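Local structure of adhesin (Streptococcus sanguinis SK1 = NCTC 7863, 6VT2) at residues R125-K130 / T183-S188; Y131-P136 / S188-A193; E13-R18 / V121-P126. The protein binds sialylated glycans through tandem SigLec-like modules and thereby probably anchors the streptococcus to sialoglycan-bearing targets. All blocks are in the same frame, centred on the assembly; numbering follows the deposited sequence.

In the fold
Near the N terminus, strand 13-17 waits for a partner that arrives about a hundred residues later: contact 3 pairs it with 121-126 and so closes the whole SigLec-like sandwich. The chain then runs on through Arg125 and Pro126, common to contacts 3 and 1, into 125-130, which binds calcium and meets the turn 183-188 of the Rib-like region. Contact 2 starts directly afterwards at 131-136 and is closed by 188-193. Contacts 1 and 2 therefore cross, their four segments alternating along the chain, with Ser188 in both and one calcium ion between them. Contact 3 precedes contact 2 in series, while Arg18 ties it to contact 1 through Asp186.

Contact 1: R125-K130 / T183-S188; sequences RPQTEK and TYPDGS. With CA (calcium ion), chain I.
Tyr184 turns the edge of its ring to Thr128, with CE2 3.6 Å from OG1 near the ring plane and the two side chains crossing at about a right angle. The phenol hydroxyl reaches past this contact to hydrogen-bond Asp190. Next along the chain, Pro185 sets its ring against the end of Gln127, CD lying 3.2 Å from OE1; the amide nitrogen of the same glutamine is spent on the carbonyl of Arg18. Asp186 supplies one of the two hydrogen bonds across the contact. Asp186 OD2 accepts from Gln127 N at 2.8 Å in a nearly straight bond (174°), the donor standing above the carboxylate plane, and also forms a salt bridge with Arg18. The carboxylate lies stacked on the Gln127 amide, the planes inclined by 21°. Asp186 OD1 turns back into its own loop, taking Ser188 OG at 2.7 Å on the syn lone pair and Ser188 N at 3.0 Å from above the plane; the second bond makes an Asx turn. Gly187 suits the bend between them because its positive phi disfavours residues with a side chain. In Ser188, OG sits between backbone N and carbonyl carbon (chi1 68°), where it can donate to Asp186 and still accept from Thr128 N, 3.0 Å away, in a more bent bond. Thr128 offers calcium both its carbonyl O (2.3 Å) and its OG1 (2.6 Å), and OG1 also hydrogen-bonds the Thr189 carbonyl oxygen. A type I turn from Tyr184 to Gly187, elaborated by the Asx turn, thus docks on a calcium-binding linker at the junction of the SigLec-like and Rib-like regions.

Contact 2: Y131-P136 / S188-A193; sequences YTPQVP and STDTIA. With CA (calcium ion), chain I.
Tyr131 O and Asp190 OD2 lie 3.1 Å apart, two acceptors brought together because both coordinate the same calcium ion. The Tyr131 carbonyl oxygen binds the metal at 2.4 Å, and Asp190 grips it with both carboxylate oxygens, OD1 and OD2, each 2.5 Å from the ion. Three waters and the carbonyl and hydroxyl oxygens of Thr128 bring the coordination to eight, all through oxygen, as suits calcium. One of the waters is also hydrogen-bonded to Thr132 OG1. Around this shell, Pro133 packs beside the aspartate: its CD comes within 3.2 Å of Asp190 OD2 and its CG within 3.6 Å of Asp190 CB. A proline fits here, since its CD and CG put carbon against one side of the aspartate and the residue has no N-H. Asp190 OD2 is also hydrogen-bonded to Tyr184 OH, a second-shell partner that helps fix the carboxylate. Asp190 sits on strand 189-192, an outer strand of the three-stranded antiparallel sheet of the atypical Rib region, and Ile192 points to the same side two residues on. The branched isoleucine divides its contacts: CD1 approaches Pro133 CB at 4.3 Å and Gln134 O, while CG2 meets Pro136 CD at 4.2 Å. Farther out, Val159 of helix 149-162 touches both Ile192 and Pro136. Tyr131 OH is anchored by Glu20 of the SigLec-like region.

Contact 3: E13-R18 / V121-P126; sequences EVIAYR and VLVIRP
From Glu13 with Val121 to Tyr17 with Arg125 the two strands pair in parallel, their axes 4.7 Å apart at closest and inclined at 31°. Val14 and Ala16 each bond with both backbone groups: Val14 N meets Val121 O at 2.8 Å and Val14 O accepts from Val123 N, then Ala16 repeats the pattern with Val123 and Arg125. Arg18 N closes the series on Arg125 O, 2.8 Å away. On the inner face, Leu122 CG is anti to its backbone N (chi1 -173°), and chi2 (69°) swings CD1 to within 3.7 Å of Val14 CG1 and 3.8 Å of Ala16 CB. The small alanine also admits Ile124 CD1 beside that methyl, and Phe22 and Phe24 of strand 21-29 close over this apolar layer. On the other face, Ile15 and Val123 lie side by side, with Ile15 CD1 3.8 Å from Val123 CB. Arg125 CB touches the Tyr17 ring while the arginine's guanidinium bends off to Glu129. Val121 and Val123 also pack on Arg95 of the glycan pocket. Such parallel pairing of an early strand with the last matches the A'-G pairing of V-set immunoglobulin-like domains, the fold described for SigLec-like modules.

Contact 1: R125-K130 / T183-S188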
loop_
_atom_site.group_PDB
_atom_site.type_symbol
_atom_site.label_atom_id
_atom_site.label_comp_id
_atom_site.label_asym_id
_atom_site.label_seq_id
_atom_site.Cartn_x
_atom_site.Cartn_y
_atom_site.Cartn_z
ATOM N N ARG A 125 21.261 16.612 -26.536
ATOM C CA ARG A 125 20.808 17.223 -25.295
ATOM C C ARG A 125 21.162 16.322 -24.132
ATOM O O ARG A 125 21.330 15.098 -24.283
ATOM C CB ARG A 125 19.297 17.491 -25.347
ATOM C CG ARG A 125 18.951 18.397 -26.500
ATOM C CD ARG A 125 19.773 19.632 -26.543
ATOM N NE ARG A 125 19.535 20.453 -25.364
ATOM C CZ ARG A 125 20.065 21.655 -25.215
ATOM N NH1 ARG A 125 20.925 22.136 -26.127
ATOM N NH2 ARG A 125 19.743 22.382 -24.169
ATOM N N PRO A 126 21.252 16.885 -22.948
ATOM C CA PRO A 126 21.535 16.058 -21.774
ATOM C C PRO A 126 20.319 15.255 -21.359
ATOM O O PRO A 126 19.174 15.645 -21.588
ATOM C CB PRO A 126 21.941 17.081 -20.707
ATOM C CG PRO A 126 21.012 18.262 -21.037
ATOM C CD PRO A 126 21.016 18.293 -22.625
ATOM N N GLN A 127 20.585 14.128 -20.698
ATOM C CA GLN A 127 19.485 13.268 -20.277
ATOM C C GLN A 127 18.498 13.966 -19.349
ATOM O O GLN A 127 17.294 13.680 -19.388
ATOM C CB GLN A 127 20.019 12.015 -19.602
ATOM C CG GLN A 127 20.672 11.119 -20.652
ATOM C CD GLN A 127 20.996 9.741 -20.194
ATOM O OE1 GLN A 127 20.462 9.294 -19.210
ATOM N NE2 GLN A 127 21.892 9.054 -20.911
ATOM N N THR A 128 18.962 14.911 -18.567
ATOM C CA THR A 128 18.055 15.578 -17.654
ATOM C C THR A 128 16.953 16.327 -18.365
ATOM O O THR A 128 15.898 16.559 -17.757
ATOM C CB THR A 128 18.781 16.517 -16.710
ATOM O OG1 THR A 128 17.830 16.885 -15.671
ATOM C CG2 THR A 128 19.318 17.718 -17.391
ATOM N N GLU A 129 17.117 16.651 -19.647
ATOM C CA GLU A 129 16.009 17.293 -20.342
ATOM C C GLU A 129 14.918 16.310 -20.714
ATOM O O GLU A 129 13.780 16.711 -20.985
ATOM C CB GLU A 129 16.539 18.017 -21.576
ATOM C CG GLU A 129 17.277 19.257 -21.180
ATOM C CD GLU A 129 17.711 20.073 -22.363
ATOM O OE1 GLU A 129 17.521 19.622 -23.513
ATOM O OE2 GLU A 129 18.242 21.156 -22.138
ATOM N N LYS A 130 15.240 15.036 -20.777
ATOM C CA LYS A 130 14.246 14.013 -21.040
ATOM C C LYS A 130 13.460 13.637 -19.791
ATOM O O LYS A 130 12.279 13.342 -19.880
ATOM C CB LYS A 130 14.964 12.807 -21.662
ATOM C CG LYS A 130 14.131 11.640 -21.861
ATOM C CD LYS A 130 14.934 10.565 -22.584
ATOM C CE LYS A 130 14.000 9.387 -22.938
ATOM N NZ LYS A 130 14.783 8.145 -23.200
ATOM N N THR A 183 21.457 11.759 -10.399
ATOM C CA THR A 183 22.472 11.904 -11.439
ATOM C C THR A 183 22.114 10.904 -12.512
ATOM O O THR A 183 22.109 9.763 -12.258
ATOM C CB THR A 183 23.886 11.692 -10.919
ATOM O OG1 THR A 183 24.124 12.658 -9.908
ATOM C CG2 THR A 183 24.957 11.859 -11.965
ATOM N N TYR A 184 21.808 11.389 -13.690
ATOM C CA TYR A 184 21.510 10.515 -14.810
ATOM C C TYR A 184 22.821 9.968 -15.280
ATOM O O TYR A 184 23.888 10.380 -15.063
ATOM C CB TYR A 184 20.781 11.305 -15.876
ATOM C CG TYR A 184 19.485 11.725 -15.311
ATOM C CD1 TYR A 184 18.588 10.819 -14.807
ATOM C CD2 TYR A 184 19.245 13.055 -15.187
ATOM C CE1 TYR A 184 17.436 11.243 -14.204
ATOM C CE2 TYR A 184 18.069 13.489 -14.651
ATOM C CZ TYR A 184 17.168 12.591 -14.146
ATOM O OH TYR A 184 16.021 13.022 -13.591
ATOM N N PRO A 185 22.842 8.777 -16.159
ATOM C CA PRO A 185 24.066 8.124 -16.666
ATOM C C PRO A 185 25.012 9.030 -17.419
ATOM O O PRO A 185 26.212 8.777 -17.484
ATOM C CB PRO A 185 23.510 7.024 -17.588
ATOM C CG PRO A 185 22.131 6.797 -17.178
ATOM C CD PRO A 185 21.627 8.054 -16.508
ATOM N N ASP A 186 24.533 10.110 -17.991
ATOM C CA ASP A 186 25.415 11.053 -18.655
ATOM C C ASP A 186 25.983 12.123 -17.753
ATOM O O ASP A 186 26.684 13.006 -18.229
ATOM C CB ASP A 186 24.664 11.670 -19.855
ATOM C CG ASP A 186 23.643 12.662 -19.460
ATOM O OD1 ASP A 186 23.189 12.624 -18.288
ATOM O OD2 ASP A 186 23.281 13.514 -20.289
ATOM N N GLY A 187 25.742 12.029 -16.458
ATOM C CA GLY A 187 26.279 13.024 -15.526
ATOM C C GLY A 187 25.421 14.255 -15.375
ATOM O O GLY A 187 25.703 15.032 -14.536
ATOM N N SER A 188 24.329 14.365 -16.115
ATOM C CA SER A 188 23.398 15.485 -15.925
ATOM C C SER A 188 22.551 15.143 -14.690
ATOM O O SER A 188 22.465 14.030 -14.300
ATOM C CB SER A 188 22.597 15.788 -17.148
ATOM O OG SER A 188 21.707 14.781 -17.444
HETATM CA CA CA I . 15.211 17.088 -15.666
HETATM O O HOH W 1 15.755 19.323 -16.101
HETATM O O HOH W 2 13.322 18.081 -14.455
HETATM O O HOH W 3 13.635 17.893 -17.211
#

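Contact 2: Y131-P136 / S188-A193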
loop_
_atom_site.group_PDB
_atom_site.type_symbol
_atom_site.label_atom_id
_atom_site.label_comp_id
_atom_site.label_asym_id
_atom_site.label_seq_id
_atom_site.Cartn_x
_atom_site.Cartn_y
_atom_site.Cartn_z
ATOM N N TYR A 131 14.072 13.669 -18.619
ATOM C CA TYR A 131 13.490 13.114 -17.405
ATOM C C TYR A 131 13.104 14.232 -16.443
ATOM O O TYR A 131 13.870 15.177 -16.205
ATOM C CB TYR A 131 14.484 12.139 -16.772
ATOM C CG TYR A 131 14.892 11.037 -17.688
ATOM C CD1 TYR A 131 13.976 10.044 -18.061
ATOM C CD2 TYR A 131 16.164 10.986 -18.220
ATOM C CE1 TYR A 131 14.336 9.023 -18.938
ATOM C CE2 TYR A 131 16.535 9.970 -19.105
ATOM C CZ TYR A 131 15.610 8.969 -19.422
ATOM O OH TYR A 131 15.968 7.976 -20.308
ATOM N N THR A 132 11.878 14.155 -15.947
ATOM C CA THR A 132 11.368 15.104 -14.961
ATOM C C THR A 132 10.933 14.279 -13.751
ATOM O O THR A 132 9.881 13.610 -13.789
ATOM C CB THR A 132 10.220 15.929 -15.513
ATOM O OG1 THR A 132 10.662 16.636 -16.684
ATOM C CG2 THR A 132 9.756 16.957 -14.468
ATOM N N PRO A 133 11.694 14.283 -12.663
ATOM C CA PRO A 133 11.361 13.399 -11.536
ATOM C C PRO A 133 10.131 13.877 -10.796
ATOM O O PRO A 133 9.869 15.079 -10.685
ATOM C CB PRO A 133 12.588 13.468 -10.622
ATOM C CG PRO A 133 13.651 14.226 -11.384
ATOM C CD PRO A 133 12.894 15.091 -12.406
ATOM N N GLN A 134 9.393 12.914 -10.262
ATOM C CA GLN A 134 8.241 13.216 -9.429
ATOM C C GLN A 134 8.681 13.297 -7.975
ATOM O O GLN A 134 9.647 12.655 -7.557
ATOM C CB GLN A 134 7.156 12.153 -9.599
ATOM C CG GLN A 134 6.475 12.198 -10.974
ATOM C CD GLN A 134 5.058 12.729 -10.910
ATOM O OE1 GLN A 134 4.547 13.061 -9.833
ATOM N NE2 GLN A 134 4.404 12.799 -12.065
ATOM N N VAL A 135 7.989 14.136 -7.220
ATOM C CA VAL A 135 8.298 14.292 -5.806
ATOM C C VAL A 135 7.919 13.015 -5.065
ATOM O O VAL A 135 6.951 12.331 -5.443
ATOM C CB VAL A 135 7.570 15.496 -5.200
ATOM C CG1 VAL A 135 7.785 16.746 -6.017
ATOM C CG2 VAL A 135 6.057 15.197 -5.063
ATOM N N PRO A 136 8.678 12.641 -4.045
ATOM C CA PRO A 136 8.344 11.458 -3.246
ATOM C C PRO A 136 7.313 11.783 -2.173
ATOM O O PRO A 136 6.940 12.930 -1.933
ATOM C CB PRO A 136 9.677 11.071 -2.612
ATOM C CG PRO A 136 10.281 12.444 -2.304
ATOM C CD PRO A 136 9.807 13.393 -3.470
ATOM N N SER A 188 24.329 14.365 -16.115
ATOM C CA SER A 188 23.398 15.485 -15.925
ATOM C C SER A 188 22.551 15.143 -14.690
ATOM O O SER A 188 22.465 14.030 -14.300
ATOM C CB SER A 188 22.597 15.788 -17.148
ATOM O OG SER A 188 21.707 14.781 -17.444
ATOM N N THR A 189 21.962 16.157 -14.093
ATOM C CA THR A 189 21.276 15.931 -12.817
ATOM C C THR A 189 19.900 16.584 -12.760
ATOM O O THR A 189 19.569 17.418 -13.549
ATOM C CB THR A 189 22.109 16.495 -11.655
ATOM O OG1 THR A 189 22.208 17.905 -11.807
ATOM C CG2 THR A 189 23.505 15.935 -11.550
ATOM N N ASP A 190 19.123 16.119 -11.814
ATOM C CA ASP A 190 17.928 16.805 -11.351
ATOM C C ASP A 190 18.102 16.951 -9.849
ATOM O O ASP A 190 18.785 16.140 -9.215
ATOM C CB ASP A 190 16.697 16.052 -11.704
ATOM C CG ASP A 190 16.160 16.422 -13.045
ATOM O OD1 ASP A 190 16.083 17.629 -13.336
ATOM O OD2 ASP A 190 15.763 15.519 -13.784
ATOM N N THR A 191 17.469 17.971 -9.288
ATOM C CA THR A 191 17.452 18.191 -7.847
ATOM C C THR A 191 16.020 18.186 -7.336
ATOM O O THR A 191 15.099 18.724 -7.977
ATOM C CB THR A 191 18.086 19.537 -7.498
ATOM O OG1 THR A 191 19.472 19.583 -7.930
ATOM C CG2 THR A 191 18.019 19.788 -5.997
ATOM N N ILE A 192 15.798 17.515 -6.210
ATOM C CA ILE A 192 14.522 17.615 -5.515
ATOM C C ILE A 192 14.797 18.323 -4.200
ATOM O O ILE A 192 15.614 17.853 -3.407
ATOM C CB ILE A 192 13.893 16.244 -5.292
ATOM C CG1 ILE A 192 13.769 15.466 -6.596
ATOM C CG2 ILE A 192 12.470 16.434 -4.702
ATOM C CD1 ILE A 192 13.147 14.126 -6.385
ATOM N N ALA A 193 14.158 19.476 -3.996
ATOM C CA ALA A 193 14.454 20.324 -2.854
ATOM C C ALA A 193 13.989 19.661 -1.583
ATOM O O ALA A 193 12.996 18.913 -1.572
ATOM C CB ALA A 193 13.762 21.672 -2.977
HETATM CA CA CA I . 15.211 17.088 -15.666
HETATM O O HOH W 3 13.635 17.893 -17.211
HETATM O O HOH W 1 15.755 19.323 -16.101
HETATM O O HOH W 2 13.322 18.081 -14.455
#

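Contact 3: E13-R18 / V121-P126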
loop_
_atom_site.group_PDB
_atom_site.type_symbol
_atom_site.label_atom_id
_atom_site.label_comp_id
_atom_site.label_asym_id
_atom_site.label_seq_id
_atom_site.Cartn_x
_atom_site.Cartn_y
_atom_site.Cartn_z
ATOM N N GLU A 13 14.177 18.336 -37.406
ATOM C CA GLU A 13 14.999 18.338 -36.196
ATOM C C GLU A 13 14.778 17.023 -35.462
ATOM O O GLU A 13 13.677 16.622 -35.337
ATOM C CB GLU A 13 14.613 19.489 -35.275
ATOM C CG GLU A 13 15.412 19.532 -34.018
ATOM C CD GLU A 13 14.860 20.576 -33.116
ATOM O OE1 GLU A 13 13.792 20.346 -32.591
ATOM O OE2 GLU A 13 15.489 21.613 -32.952
ATOM N N VAL A 14 15.842 16.441 -34.971
ATOM C CA VAL A 14 15.734 15.194 -34.207
ATOM C C VAL A 14 16.496 15.449 -32.916
ATOM O O VAL A 14 17.660 15.725 -32.993
ATOM C CB VAL A 14 16.340 14.018 -34.961
ATOM C CG1 VAL A 14 16.302 12.778 -34.089
ATOM C CG2 VAL A 14 15.593 13.794 -36.262
ATOM N N ILE A 15 15.818 15.417 -31.798
ATOM C CA ILE A 15 16.509 15.588 -30.506
ATOM C C ILE A 15 17.110 14.229 -30.099
ATOM O O ILE A 15 16.357 13.323 -30.055
ATOM C CB ILE A 15 15.549 16.115 -29.438
ATOM C CG1 ILE A 15 14.944 17.437 -29.877
ATOM C CG2 ILE A 15 16.247 16.227 -28.097
ATOM C CD1 ILE A 15 15.944 18.463 -30.182
ATOM N N ALA A 16 18.387 14.189 -29.742
ATOM C CA ALA A 16 18.968 12.811 -29.400
ATOM C C ALA A 16 19.596 13.083 -28.033
ATOM O O ALA A 16 20.279 14.033 -27.906
ATOM C CB ALA A 16 20.012 12.375 -30.378
ATOM N N TYR A 17 19.390 12.235 -27.085
ATOM C CA TYR A 17 19.917 12.481 -25.748
ATOM C C TYR A 17 21.296 11.853 -25.623
ATOM O O TYR A 17 21.481 10.788 -26.065
ATOM C CB TYR A 17 18.941 11.954 -24.710
ATOM C CG TYR A 17 17.699 12.774 -24.759
ATOM C CD1 TYR A 17 17.710 14.050 -24.254
ATOM C CD2 TYR A 17 16.582 12.327 -25.418
ATOM C CE1 TYR A 17 16.611 14.868 -24.338
ATOM C CE2 TYR A 17 15.484 13.142 -25.525
ATOM C CZ TYR A 17 15.494 14.392 -24.970
ATOM O OH TYR A 17 14.389 15.136 -25.133
ATOM N N ARG A 18 22.205 12.561 -25.011
ATOM C CA ARG A 18 23.566 12.118 -24.770
ATOM C C ARG A 18 23.532 10.755 -24.077
ATOM O O ARG A 18 22.864 10.636 -23.117
ATOM C CB ARG A 18 24.226 13.158 -23.880
ATOM C CG ARG A 18 25.607 12.744 -23.456
ATOM C CD ARG A 18 26.346 13.908 -22.860
ATOM N NE ARG A 18 25.624 14.480 -21.755
ATOM C CZ ARG A 18 26.049 15.477 -21.017
ATOM N NH1 ARG A 18 27.179 16.044 -21.311
ATOM N NH2 ARG A 18 25.343 15.907 -20.001
ATOM N N VAL A 121 18.533 18.246 -38.651
ATOM C CA VAL A 121 19.466 18.686 -37.629
ATOM C C VAL A 121 19.296 17.747 -36.462
ATOM O O VAL A 121 18.201 17.635 -35.891
ATOM C CB VAL A 121 19.221 20.118 -37.194
ATOM C CG1 VAL A 121 20.274 20.527 -36.185
ATOM C CG2 VAL A 121 19.309 21.063 -38.417
ATOM N N LEU A 122 20.364 17.055 -36.135
ATOM C CA LEU A 122 20.443 16.211 -34.965
ATOM C C LEU A 122 21.018 17.015 -33.819
ATOM O O LEU A 122 22.093 17.593 -33.948
ATOM C CB LEU A 122 21.293 14.992 -35.305
ATOM C CG LEU A 122 21.339 13.922 -34.236
ATOM C CD1 LEU A 122 20.005 13.258 -34.109
ATOM C CD2 LEU A 122 22.456 12.949 -34.651
ATOM N N VAL A 123 20.272 17.112 -32.743
ATOM C CA VAL A 123 20.588 18.005 -31.641
ATOM C C VAL A 123 20.847 17.159 -30.430
ATOM O O VAL A 123 19.956 16.414 -30.002
ATOM C CB VAL A 123 19.461 19.018 -31.403
ATOM C CG1 VAL A 123 19.794 20.020 -30.287
ATOM C CG2 VAL A 123 19.111 19.745 -32.649
ATOM N N ILE A 124 22.016 17.351 -29.814
ATOM C CA ILE A 124 22.397 16.509 -28.694
ATOM C C ILE A 124 22.109 17.210 -27.373
ATOM O O ILE A 124 22.624 18.299 -27.133
ATOM C CB ILE A 124 23.866 16.101 -28.770
ATOM C CG1 ILE A 124 24.210 15.553 -30.183
ATOM C CG2 ILE A 124 24.215 15.229 -27.627
ATOM C CD1 ILE A 124 23.296 14.490 -30.626
ATOM N N ARG A 125 21.261 16.612 -26.536
ATOM C CA ARG A 125 20.808 17.223 -25.295
ATOM C C ARG A 125 21.162 16.322 -24.132
ATOM O O ARG A 125 21.330 15.098 -24.283
ATOM C CB ARG A 125 19.297 17.491 -25.347
ATOM C CG ARG A 125 18.951 18.397 -26.500
ATOM C CD ARG A 125 19.773 19.632 -26.543
ATOM N NE ARG A 125 19.535 20.453 -25.364
ATOM C CZ ARG A 125 20.065 21.655 -25.215
ATOM N NH1 ARG A 125 20.925 22.136 -26.127
ATOM N NH2 ARG A 125 19.743 22.382 -24.169
ATOM N N PRO A 126 21.252 16.885 -22.948
ATOM C CA PRO A 126 21.535 16.058 -21.774
ATOM C C PRO A 126 20.319 15.255 -21.359
ATOM O O PRO A 126 19.174 15.645 -21.588
ATOM C CB PRO A 126 21.941 17.081 -20.707
ATOM C CG PRO A 126 21.012 18.262 -21.037
ATOM C CD PRO A 126 21.016 18.293 -22.625
#